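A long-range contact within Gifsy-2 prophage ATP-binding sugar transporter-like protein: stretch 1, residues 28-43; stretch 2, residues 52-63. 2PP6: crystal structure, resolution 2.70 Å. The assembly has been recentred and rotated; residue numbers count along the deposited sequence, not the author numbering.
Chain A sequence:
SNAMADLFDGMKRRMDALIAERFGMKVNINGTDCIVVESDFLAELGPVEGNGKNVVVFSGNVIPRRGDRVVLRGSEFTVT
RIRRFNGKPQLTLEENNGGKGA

Stretch 1 (28-43) NINGTDCIVVESDFLA
Stretch 2, residues 52-63: GKNVVVFSGNVI

Where the second strand ends, after Val-57, a side chain takes over the work of the backbone: the amide of Ile-35 donates to the hydroxyl of Ser-59, N to OG 2.6 Å at a nearly straight 173°. Ser-59 (chi1 m, phi/psi -62/146) points toward stretch 1, and its short side chain brings an acceptor up to an amide on strand 32-38.

Before that point the pairing is antiparallel, the strand axes crossing at 132° and approaching to 4.7 Å. Val-37 and Val-56 form the hydrogen-bonded pair (CA-CA 5.6 Å), Val-37 N to Val-56 O 3.0 Å and Val-56 N to Val-37 O 3.1 Å. Flanking them are the non-hydrogen-bonded pairs Val-36 with Val-57 and Glu-38 with Val-55, each with CA atoms 4.5 Å apart. Backbone hydrogen bonds extend past these bridges, Phe-58 N to Ile-35 O at 2.9 Å and Ser-39 N to Asn-54 O at 3.1 Å. Beta-branched valines suit these extended backbones, near -135/156 at Val-36 and -149/152 at Val-55.

On the sheet face carrying Val-36, Val-36 CG2 packs 3.4 Å from Val-55 CG2 and 3.6 Å from Val-57 CG2; its chi1, 109°, lies between wells. Glu-38 shares this face, its carboxylate OE1 meeting Lys-53 NZ at 3.4 Å in a salt bridge whose hydrogen bond is weak. Lys-53 (t, p, p, t) curls to bring its amine there.

On the Val-37 face, Val-37 (t) sets CG2 4.2 Å from the centroid of the Phe-58 ring, an off-centre CH-pi contact. Leu-42 (m, t), beyond the 3-10 segment 39-41, brings CD1 to 3.4 Å from Val-56 CG1.

At the other end, a type I' turn from Ile-29 to Thr-32 uses Gly-31 at 88/-6, where a CB would jam against the preceding carbonyl. Thr-32 (m) then places CG2 3.5 Å from Val-62 CG1.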

# COMPACT_ATOMS: atom_id res chain seq x y z
N ASN A 28 -17.04 -14.62 20.88
CA ASN A 28 -17.36 -13.98 22.14
C ASN A 28 -16.20 -14.12 23.11
O ASN A 28 -15.77 -15.23 23.41
CB ASN A 28 -18.63 -14.59 22.74
CG ASN A 28 -19.15 -13.80 23.93
OD1 ASN A 28 -18.56 -13.83 25.02
ND2 ASN A 28 -20.26 -13.09 23.73
N ILE A 29 -15.69 -12.98 23.58
CA ILE A 29 -14.58 -12.93 24.53
C ILE A 29 -15.04 -12.24 25.80
O ILE A 29 -15.43 -11.09 25.79
CB ILE A 29 -13.39 -12.15 23.97
CG1 ILE A 29 -12.78 -12.92 22.79
CG2 ILE A 29 -12.37 -11.92 25.07
CD1 ILE A 29 -11.49 -12.32 22.23
N ASN A 30 -14.99 -12.97 26.90
CA ASN A 30 -15.43 -12.46 28.19
C ASN A 30 -16.75 -11.68 28.12
O ASN A 30 -16.87 -10.60 28.67
CB ASN A 30 -14.36 -11.59 28.82
CG ASN A 30 -14.57 -11.43 30.30
OD1 ASN A 30 -14.90 -12.40 30.98
ND2 ASN A 30 -14.40 -10.22 30.80
N GLY A 31 -17.73 -12.24 27.44
CA GLY A 31 -19.03 -11.58 27.37
C GLY A 31 -19.23 -10.57 26.26
O GLY A 31 -20.35 -10.08 26.11
N THR A 32 -18.19 -10.25 25.50
CA THR A 32 -18.31 -9.28 24.41
C THR A 32 -18.06 -9.93 23.05
O THR A 32 -17.07 -10.65 22.85
CB THR A 32 -17.29 -8.13 24.56
OG1 THR A 32 -17.30 -7.62 25.89
CG2 THR A 32 -17.63 -7.01 23.60
N ASP A 33 -18.95 -9.67 22.11
CA ASP A 33 -18.80 -10.21 20.77
C ASP A 33 -17.80 -9.37 19.99
O ASP A 33 -17.77 -8.15 20.13
CB ASP A 33 -20.15 -10.24 20.07
CG ASP A 33 -21.12 -11.17 20.75
OD1 ASP A 33 -20.71 -12.30 21.12
OD2 ASP A 33 -22.30 -10.78 20.90
N CYS A 34 -16.96 -10.02 19.20
CA CYS A 34 -15.95 -9.31 18.42
C CYS A 34 -15.38 -10.15 17.28
O CYS A 34 -15.64 -11.34 17.17
CB CYS A 34 -14.81 -8.87 19.34
SG CYS A 34 -14.06 -10.24 20.21
N ILE A 35 -14.58 -9.52 16.42
CA ILE A 35 -14.02 -10.23 15.28
C ILE A 35 -12.58 -10.66 15.48
O ILE A 35 -11.71 -9.90 15.95
CB ILE A 35 -14.16 -9.39 13.95
CG1 ILE A 35 -15.56 -9.56 13.35
CG2 ILE A 35 -13.18 -9.90 12.89
CD1 ILE A 35 -16.68 -9.28 14.27
N VAL A 36 -12.31 -11.89 15.10
CA VAL A 36 -10.99 -12.40 15.30
C VAL A 36 -10.56 -13.11 14.01
O VAL A 36 -11.40 -13.52 13.22
CB VAL A 36 -11.03 -13.35 16.54
CG1 VAL A 36 -10.88 -14.80 16.12
CG2 VAL A 36 -10.02 -12.90 17.57
N VAL A 37 -9.27 -13.23 13.77
CA VAL A 37 -8.84 -13.93 12.57
C VAL A 37 -7.82 -14.98 12.97
O VAL A 37 -6.87 -14.69 13.71
CB VAL A 37 -8.22 -12.95 11.52
CG1 VAL A 37 -7.64 -13.73 10.36
CG2 VAL A 37 -9.31 -12.00 11.00
N GLU A 38 -8.03 -16.21 12.51
CA GLU A 38 -7.13 -17.31 12.81
C GLU A 38 -5.73 -17.00 12.30
O GLU A 38 -5.57 -16.46 11.21
CB GLU A 38 -7.65 -18.61 12.20
CG GLU A 38 -9.01 -18.98 12.77
CD GLU A 38 -9.22 -20.48 12.93
OE1 GLU A 38 -8.39 -21.14 13.61
OE2 GLU A 38 -10.21 -21.01 12.38
N SER A 39 -4.72 -17.33 13.11
CA SER A 39 -3.34 -17.06 12.73
C SER A 39 -2.90 -17.82 11.50
O SER A 39 -1.89 -17.48 10.89
CB SER A 39 -2.41 -17.38 13.89
OG SER A 39 -2.53 -16.39 14.91
N ASP A 40 -3.65 -18.84 11.13
CA ASP A 40 -3.32 -19.62 9.95
C ASP A 40 -3.23 -18.66 8.77
O ASP A 40 -2.27 -18.68 8.02
CB ASP A 40 -4.41 -20.66 9.68
CG ASP A 40 -4.82 -21.41 10.94
OD1 ASP A 40 -5.67 -22.32 10.84
OD2 ASP A 40 -4.31 -21.09 12.04
N PHE A 41 -4.24 -17.80 8.64
CA PHE A 41 -4.33 -16.83 7.56
C PHE A 41 -3.33 -15.68 7.58
O PHE A 41 -3.25 -14.92 6.61
CB PHE A 41 -5.72 -16.20 7.56
CG PHE A 41 -6.84 -17.19 7.38
CD1 PHE A 41 -7.20 -17.62 6.11
CD2 PHE A 41 -7.53 -17.68 8.48
CE1 PHE A 41 -8.23 -18.53 5.95
CE2 PHE A 41 -8.57 -18.58 8.32
CZ PHE A 41 -8.92 -19.01 7.05
N LEU A 42 -2.55 -15.54 8.65
CA LEU A 42 -1.63 -14.41 8.74
C LEU A 42 -0.15 -14.75 8.93
O LEU A 42 0.74 -14.01 8.47
CB LEU A 42 -2.09 -13.50 9.89
CG LEU A 42 -3.60 -13.35 10.12
CD1 LEU A 42 -3.88 -12.93 11.55
CD2 LEU A 42 -4.20 -12.36 9.14
N ALA A 43 0.13 -15.85 9.62
CA ALA A 43 1.50 -16.28 9.88
C ALA A 43 2.25 -16.52 8.57
O ALA A 43 3.46 -16.74 8.57
CB ALA A 43 1.49 -17.55 10.73
N GLY A 52 -4.27 -26.02 21.00
CA GLY A 52 -3.80 -24.68 21.35
C GLY A 52 -3.99 -23.65 20.25
O GLY A 52 -3.01 -23.12 19.71
N LYS A 53 -5.25 -23.37 19.92
CA LYS A 53 -5.61 -22.40 18.87
C LYS A 53 -4.99 -21.01 19.08
O LYS A 53 -4.78 -20.56 20.21
CB LYS A 53 -7.13 -22.28 18.80
CG LYS A 53 -7.65 -21.45 17.64
CD LYS A 53 -7.73 -22.26 16.37
CE LYS A 53 -8.78 -23.34 16.49
NZ LYS A 53 -8.95 -24.08 15.21
N ASN A 54 -4.71 -20.32 17.98
CA ASN A 54 -4.11 -18.98 18.03
C ASN A 54 -4.86 -17.99 17.14
O ASN A 54 -5.15 -18.28 15.98
CB ASN A 54 -2.65 -19.08 17.60
CG ASN A 54 -1.75 -18.24 18.45
OD1 ASN A 54 -1.64 -17.03 18.24
ND2 ASN A 54 -1.12 -18.85 19.44
N VAL A 55 -5.18 -16.81 17.66
CA VAL A 55 -5.93 -15.83 16.87
C VAL A 55 -5.59 -14.40 17.24
O VAL A 55 -5.21 -14.12 18.37
CB VAL A 55 -7.43 -15.96 17.10
CG1 VAL A 55 -7.85 -17.42 17.02
CG2 VAL A 55 -7.80 -15.37 18.46
N VAL A 56 -5.72 -13.47 16.29
CA VAL A 56 -5.47 -12.08 16.63
C VAL A 56 -6.81 -11.33 16.57
O VAL A 56 -7.64 -11.56 15.69
CB VAL A 56 -4.39 -11.44 15.73
CG1 VAL A 56 -3.72 -12.49 14.90
CG2 VAL A 56 -4.96 -10.34 14.92
N VAL A 57 -7.02 -10.45 17.55
CA VAL A 57 -8.25 -9.69 17.70
C VAL A 57 -8.29 -8.39 16.91
O VAL A 57 -7.49 -7.49 17.15
CB VAL A 57 -8.48 -9.38 19.19
CG1 VAL A 57 -9.82 -8.69 19.40
CG2 VAL A 57 -8.43 -10.67 19.98
N PHE A 58 -9.25 -8.28 16.00
CA PHE A 58 -9.35 -7.07 15.19
C PHE A 58 -10.28 -5.98 15.72
O PHE A 58 -10.00 -4.80 15.54
CB PHE A 58 -9.72 -7.43 13.76
CG PHE A 58 -8.56 -7.92 12.94
CD1 PHE A 58 -8.11 -7.20 11.85
CD2 PHE A 58 -7.90 -9.11 13.28
CE1 PHE A 58 -7.02 -7.65 11.10
CE2 PHE A 58 -6.82 -9.56 12.53
CZ PHE A 58 -6.37 -8.84 11.44
N SER A 59 -11.37 -6.36 16.37
CA SER A 59 -12.30 -5.37 16.90
C SER A 59 -11.60 -4.49 17.92
O SER A 59 -10.72 -4.96 18.65
CB SER A 59 -13.49 -6.09 17.54
OG SER A 59 -14.11 -6.95 16.61
N GLY A 60 -11.97 -3.21 17.99
CA GLY A 60 -11.33 -2.32 18.94
C GLY A 60 -12.15 -2.13 20.20
O GLY A 60 -11.82 -1.30 21.03
N ASN A 61 -13.22 -2.91 20.34
CA ASN A 61 -14.09 -2.74 21.49
C ASN A 61 -13.89 -3.75 22.62
O ASN A 61 -14.71 -3.81 23.53
CB ASN A 61 -15.56 -2.73 21.04
CG ASN A 61 -16.03 -4.08 20.52
OD1 ASN A 61 -15.34 -4.72 19.74
ND2 ASN A 61 -17.22 -4.50 20.94
N VAL A 62 -12.81 -4.51 22.56
CA VAL A 62 -12.49 -5.50 23.59
C VAL A 62 -11.03 -5.40 24.01
O VAL A 62 -10.18 -4.93 23.24
CB VAL A 62 -12.72 -6.97 23.14
CG1 VAL A 62 -14.19 -7.22 22.87
CG2 VAL A 62 -11.92 -7.27 21.89
N ILE A 63 -10.76 -5.83 25.23
CA ILE A 63 -9.40 -5.87 25.78
C ILE A 63 -9.27 -7.27 26.39
O ILE A 63 -9.55 -7.46 27.58
CB ILE A 63 -9.16 -4.84 26.91
CG1 ILE A 63 -10.46 -4.10 27.23
CG2 ILE A 63 -8.08 -3.87 26.50
CD1 ILE A 63 -10.32 -3.09 28.34